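Local coordinates for protein-glutamine deamidase Cif (PDB 3EIR) that deamidates a specific glutamine side chain of host NEDD8 to glutamate, disabling cullin-RING ubiquitin ligases and arresting the host cell cycle, at residues R178-I183 / V209-L214; I201-S206 / Q239-P244. All coordinates share one frame; numbering follows the deposited sequence.

Contact 1 (R178-I183 / V209-L214); sequences RTAYII and VSLDEL
The methyl of Ala180 is met from the other segment by the branches of two leucines: CD2 of Leu214 stands 3.6 Å from Ala180 CB and CD2 of Leu211 3.8 Å from it. The second branch of Leu211 works separately, its CD1 packing 3.6 Å from Arg178 CB where the extended arginine chain begins. That chain carries its guanidinium away from the leucine, and Arg178 NH2 hydrogen-bonds to Pro171 O. Beside the apolar contacts runs one backbone bond, Val209 N to Ala180 O at 2.9 Å, fairly straight (162° at the hydrogen) but with the donor tilted 29° from the carbonyl plane. Val209 CG2 also approaches Ile182 CG1, 4.2 Å off, the two side chains crossing at about a right angle. In this papain-like fold the arrangement lays the start of helix 211-217 and the residue leading into it along the run that enters strand 181-183, outermost in the antiparallel sheet. Further out, Ser210 N-caps that helix, its OG accepting from Glu213 N at 3.1 Å and from Asp212 N in a more bent bond. Strand 164-170, through Ile168, and helix 227-238, through Ile237, also touch Leu214, while Ile182 adjoins Gln184, inferred to belong to the active site.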
loop_
_atom_site.group_PDB
_atom_site.type_symbol
_atom_site.label_atom_id
_atom_site.label_comp_id
_atom_site.label_asym_id
_atom_site.label_seq_id
_atom_site.Cartn_x
_atom_site.Cartn_y
_atom_site.Cartn_z
ATOM N N ARG A 178 -6.175 -5.153 -20.345
ATOM C CA ARG A 178 -6.003 -5.332 -18.904
ATOM C C ARG A 178 -5.459 -4.070 -18.229
ATOM O O ARG A 178 -4.582 -3.394 -18.763
ATOM C CB ARG A 178 -5.099 -6.531 -18.605
ATOM C CG ARG A 178 -5.247 -7.045 -17.187
ATOM C CD ARG A 178 -4.736 -8.472 -17.018
ATOM N NE ARG A 178 -5.442 -9.237 -15.983
ATOM C CZ ARG A 178 -6.134 -8.717 -14.968
ATOM N NH1 ARG A 178 -6.736 -9.525 -14.096
ATOM N NH2 ARG A 178 -6.224 -7.398 -14.807
ATOM N N THR A 179 -5.985 -3.767 -17.047
ATOM C CA THR A 179 -5.644 -2.536 -16.346
ATOM C C THR A 179 -4.912 -2.805 -15.033
ATOM O O THR A 179 -5.263 -3.718 -14.285
ATOM C CB THR A 179 -6.905 -1.708 -16.028
ATOM O OG1 THR A 179 -7.656 -2.356 -14.994
ATOM C CG2 THR A 179 -7.785 -1.573 -17.259
ATOM N N ALA A 180 -3.891 -1.996 -14.769
ATOM C CA ALA A 180 -3.193 -2.001 -13.492
ATOM C C ALA A 180 -3.198 -0.587 -12.908
ATOM O O ALA A 180 -3.106 0.397 -13.641
ATOM C CB ALA A 180 -1.752 -2.504 -13.675
ATOM N N TYR A 181 -3.317 -0.492 -11.591
ATOM C CA TYR A 181 -3.247 0.789 -10.899
ATOM C C TYR A 181 -2.289 0.639 -9.723
ATOM O O TYR A 181 -2.126 -0.462 -9.195
ATOM C CB TYR A 181 -4.618 1.199 -10.364
ATOM C CG TYR A 181 -5.698 1.395 -11.413
ATOM C CD1 TYR A 181 -5.838 2.605 -12.084
ATOM C CD2 TYR A 181 -6.596 0.377 -11.709
ATOM C CE1 TYR A 181 -6.839 2.790 -13.031
ATOM C CE2 TYR A 181 -7.604 0.552 -12.651
ATOM C CZ TYR A 181 -7.717 1.754 -13.310
ATOM O OH TYR A 181 -8.715 1.917 -14.242
ATOM N N ILE A 182 -1.674 1.741 -9.299
ATOM C CA ILE A 182 -0.763 1.712 -8.158
ATOM C C ILE A 182 -1.413 2.282 -6.900
ATOM O O ILE A 182 -2.130 3.284 -6.959
ATOM C CB ILE A 182 0.527 2.515 -8.437
ATOM C CG1 ILE A 182 1.260 1.951 -9.652
ATOM C CG2 ILE A 182 1.449 2.489 -7.224
ATOM C CD1 ILE A 182 1.845 0.589 -9.401
ATOM N N ILE A 183 -1.168 1.635 -5.765
ATOM C CA ILE A 183 -1.509 2.211 -4.467
ATOM C C ILE A 183 -0.265 2.183 -3.574
ATOM O O ILE A 183 0.373 1.152 -3.449
ATOM C CB ILE A 183 -2.661 1.469 -3.781
ATOM C CG1 ILE A 183 -3.919 1.524 -4.648
ATOM C CG2 ILE A 183 -2.953 2.104 -2.447
ATOM C CD1 ILE A 183 -5.025 0.635 -4.158
ATOM N N VAL A 209 -1.515 2.165 -15.313
ATOM C CA VAL A 209 -0.105 2.078 -15.695
ATOM C C VAL A 209 0.173 0.882 -16.612
ATOM O O VAL A 209 -0.580 -0.096 -16.622
ATOM C CB VAL A 209 0.828 2.034 -14.459
ATOM C CG1 VAL A 209 0.720 3.328 -13.664
ATOM C CG2 VAL A 209 0.496 0.842 -13.583
ATOM N N SER A 210 1.251 0.983 -17.389
ATOM C CA SER A 210 1.607 -0.019 -18.390
ATOM C C SER A 210 2.026 -1.354 -17.784
ATOM O O SER A 210 3.029 -1.431 -17.070
ATOM C CB SER A 210 2.745 0.502 -19.268
ATOM O OG SER A 210 3.290 -0.536 -20.066
ATOM N N LEU A 211 1.273 -2.408 -18.084
ATOM C CA LEU A 211 1.643 -3.747 -17.631
ATOM C C LEU A 211 3.029 -4.147 -18.145
ATOM O O LEU A 211 3.674 -5.053 -17.608
ATOM C CB LEU A 211 0.601 -4.774 -18.067
ATOM C CG LEU A 211 -0.644 -4.846 -17.182
ATOM C CD1 LEU A 211 -1.679 -5.772 -17.795
ATOM C CD2 LEU A 211 -0.265 -5.303 -15.781
ATOM N N ASP A 212 3.488 -3.455 -19.180
ATOM C CA ASP A 212 4.778 -3.757 -19.773
ATOM C C ASP A 212 5.873 -3.103 -18.940
ATOM O O ASP A 212 6.850 -3.751 -18.567
ATOM C CB ASP A 212 4.833 -3.268 -21.218
ATOM C CG ASP A 212 5.810 -4.065 -22.069
ATOM O OD1 ASP A 212 6.911 -3.544 -22.355
ATOM O OD2 ASP A 212 5.475 -5.211 -22.449
ATOM N N GLU A 213 5.696 -1.819 -18.644
ATOM C CA GLU A 213 6.589 -1.114 -17.734
ATOM C C GLU A 213 6.590 -1.782 -16.362
ATOM O O GLU A 213 7.599 -1.783 -15.660
ATOM C CB GLU A 213 6.173 0.350 -17.599
ATOM C CG GLU A 213 6.192 1.115 -18.907
ATOM C CD GLU A 213 5.953 2.599 -18.714
ATOM O OE1 GLU A 213 5.420 2.979 -17.656
ATOM O OE2 GLU A 213 6.300 3.385 -19.621
ATOM N N LEU A 214 5.457 -2.348 -15.967
ATOM C CA LEU A 214 5.418 -3.078 -14.706
ATOM C C LEU A 214 6.311 -4.317 -14.796
ATOM O O LEU A 214 7.077 -4.605 -13.873
ATOM C CB LEU A 214 3.980 -3.449 -14.328
ATOM C CG LEU A 214 3.325 -2.686 -13.170
ATOM C CD1 LEU A 214 3.986 -1.350 -12.887
ATOM C CD2 LEU A 214 1.834 -2.514 -13.410
#

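Contact 2 (I201-S206 / Q239-P244)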
loop_
_atom_site.group_PDB
_atom_site.type_symbol
_atom_site.label_atom_id
_atom_site.label_comp_id
_atom_site.label_asym_id
_atom_site.label_seq_id
_atom_site.Cartn_x
_atom_site.Cartn_y
_atom_site.Cartn_z
ATOM N N ILE A 201 -3.459 8.836 -4.195
ATOM C CA ILE A 201 -4.757 8.345 -4.586
ATOM C C ILE A 201 -5.556 9.436 -5.285
ATOM O O ILE A 201 -6.157 9.200 -6.331
ATOM C CB ILE A 201 -5.551 7.855 -3.375
ATOM C CG1 ILE A 201 -5.023 6.500 -2.921
ATOM C CG2 ILE A 201 -7.025 7.775 -3.728
ATOM C CD1 ILE A 201 -4.941 5.500 -4.035
ATOM N N SER A 202 -5.561 10.636 -4.713
ATOM C CA SER A 202 -6.343 11.715 -5.301
ATOM C C SER A 202 -5.749 12.159 -6.632
ATOM O O SER A 202 -6.473 12.462 -7.562
ATOM C CB SER A 202 -6.488 12.888 -4.333
ATOM O OG SER A 202 -6.624 14.106 -5.041
ATOM N N ARG A 203 -4.428 12.170 -6.736
ATOM C CA ARG A 203 -3.785 12.575 -7.989
ATOM C C ARG A 203 -3.701 11.447 -9.017
ATOM O O ARG A 203 -3.939 11.666 -10.197
ATOM C CB ARG A 203 -2.383 13.140 -7.726
ATOM C CG ARG A 203 -2.381 14.499 -7.052
ATOM C CD ARG A 203 -2.621 15.620 -8.061
ATOM N NE ARG A 203 -1.394 16.024 -8.748
ATOM C CZ ARG A 203 -0.932 15.463 -9.863
ATOM N NH1 ARG A 203 0.193 15.902 -10.408
ATOM N NH2 ARG A 203 -1.590 14.464 -10.435
ATOM N N ARG A 204 -3.352 10.243 -8.579
ATOM C CA ARG A 204 -3.075 9.178 -9.537
ATOM C C ARG A 204 -3.769 7.850 -9.222
ATOM O O ARG A 204 -3.448 6.816 -9.809
ATOM C CB ARG A 204 -1.561 8.995 -9.689
ATOM C CG ARG A 204 -0.866 10.211 -10.317
ATOM C CD ARG A 204 0.493 9.843 -10.861
ATOM N NE ARG A 204 0.418 8.686 -11.745
ATOM C CZ ARG A 204 1.472 8.003 -12.182
ATOM N NH1 ARG A 204 2.704 8.358 -11.821
ATOM N NH2 ARG A 204 1.292 6.962 -12.983
ATOM N N GLY A 205 -4.739 7.896 -8.315
ATOM C CA GLY A 205 -5.482 6.713 -7.912
ATOM C C GLY A 205 -6.080 5.901 -9.048
ATOM O O GLY A 205 -6.052 4.673 -9.021
ATOM N N SER A 206 -6.622 6.585 -10.049
ATOM C CA SER A 206 -7.285 5.916 -11.167
ATOM C C SER A 206 -6.561 6.132 -12.494
ATOM O O SER A 206 -7.166 6.031 -13.567
ATOM C CB SER A 206 -8.737 6.384 -11.280
ATOM O OG SER A 206 -9.492 5.948 -10.161
ATOM N N GLN A 239 5.914 8.194 -9.222
ATOM C CA GLN A 239 6.016 9.592 -8.781
ATOM C C GLN A 239 4.787 10.378 -9.251
ATOM O O GLN A 239 4.388 10.252 -10.398
ATOM C CB GLN A 239 7.312 10.228 -9.305
ATOM C CG GLN A 239 7.907 11.312 -8.406
ATOM C CD GLN A 239 7.242 12.669 -8.563
ATOM O OE1 GLN A 239 7.211 13.467 -7.622
ATOM N NE2 GLN A 239 6.713 12.940 -9.753
ATOM N N ILE A 240 4.188 11.177 -8.367
ATOM C CA ILE A 240 2.867 11.742 -8.644
ATOM C C ILE A 240 2.811 12.555 -9.918
ATOM O O ILE A 240 1.830 12.467 -10.653
ATOM C CB ILE A 240 2.317 12.651 -7.522
ATOM C CG1 ILE A 240 3.423 13.097 -6.584
ATOM C CG2 ILE A 240 1.155 11.990 -6.795
ATOM C CD1 ILE A 240 3.127 14.433 -5.942
ATOM N N ASP A 241 3.846 13.359 -10.156
ATOM C CA ASP A 241 3.906 14.202 -11.343
ATOM C C ASP A 241 4.625 13.489 -12.477
ATOM O O ASP A 241 4.802 14.054 -13.548
ATOM C CB ASP A 241 4.616 15.523 -11.034
ATOM C CG ASP A 241 4.123 16.169 -9.751
ATOM O OD1 ASP A 241 3.022 16.764 -9.760
ATOM O OD2 ASP A 241 4.846 16.088 -8.732
ATOM N N LYS A 242 5.034 12.246 -12.244
ATOM C CA LYS A 242 5.822 11.506 -13.226
ATOM C C LYS A 242 7.082 12.288 -13.555
ATOM O O LYS A 242 7.637 12.175 -14.648
ATOM C CB LYS A 242 5.021 11.256 -14.501
ATOM C CG LYS A 242 3.837 10.313 -14.331
ATOM C CD LYS A 242 2.906 10.406 -15.536
ATOM C CE LYS A 242 1.745 9.422 -15.439
ATOM N NZ LYS A 242 2.188 8.003 -15.580
ATOM N N ASP A 243 7.519 13.093 -12.596
ATOM C CA ASP A 243 8.687 13.942 -12.772
ATOM C C ASP A 243 9.977 13.185 -12.479
ATOM O O ASP A 243 10.263 12.867 -11.325
ATOM C CB ASP A 243 8.579 15.149 -11.844
ATOM C CG ASP A 243 9.637 16.187 -12.121
ATOM O OD1 ASP A 243 10.434 15.984 -13.059
ATOM O OD2 ASP A 243 9.672 17.202 -11.396
ATOM N N PRO A 244 10.772 12.910 -13.522
ATOM C CA PRO A 244 12.010 12.135 -13.385
ATOM C C PRO A 244 13.028 12.870 -12.517
ATOM O O PRO A 244 13.869 12.241 -11.880
ATOM C CB PRO A 244 12.535 12.048 -14.824
ATOM C CG PRO A 244 11.403 12.477 -15.698
ATOM C CD PRO A 244 10.602 13.432 -14.886
#
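Both Arg203 and Arg204 turn CG anti to the carbonyl carbon, but their chains then diverge: Arg203 folds at chi2 and chi3, which turns its guanidinium toward Asp241, whereas Arg204 stays extended through chi2 and bends at chi3 (52°) to bring its guanidinium to the loop 239-244. There NH1 of Arg204 donates to Gln239 O over 2.9 Å. The acceptor lies practically in the guanidinium plane, yet the donor sits well above the carbonyl plane of Gln239. The opposite face of that carbonyl receives Lys242 N, closing the type I turn Gln239-Lys242, so a single oxygen both holds the turn and ties it to the arginine. Such a turn reverses the chain directly after helix 227-238, and here, within the papain-like fold, it docks against the C-terminal part of helix 197-204. Lys242 lies over one face of the Arg204 guanidinium, with CE 3.5 Å above its plane and over its centre. Its NZ comes to 2.9 Å from Arg204 NH2, a close approach of two donors with like charge. Ser236 O accepts from both Lys242 NZ and Arg204 NH1; Asp207 lies beside both side chains, its ion pair with Arg204 NE long and weak, and may temper the like charges. The Arg204 methylene CD rests 3.0 Å from Ile240 O. At the more exposed margin, Arg203 CB packs 3.8 Å from Ile240 CG2, and NH1 of Arg203 makes a salt bridge to Asp241 OD1 at 3.0 Å. The hydrogen bond within this salt bridge is weak, bent to 125°, with the guanidinium and carboxylate planes 63° apart.

Overall arrangement
Contacts 1 and 2 have their centres 13 Å apart and interleave along the chain: 178-183, then 201-206, 209-214 and finally 239-244. Strand 181-183 leads to helix 197-204, which is followed by helix 211-217, so each contact closes a loop overlapping the other. They also touch directly, with Tyr181 CE1 3.3 Å from Ser206 O and Val209 CG1 3.7 Å from Arg204 NH2. Helix 227-238 links them further: its side chains pack on contact 1, and its C-terminal end runs into the turn of contact 2. Contact 1 ties the sheet's edge strand region to helix 211-217, and contact 2 ties helix 197-204 to the loop after helix 227-238, both near Gln184, an inferred active-site residue.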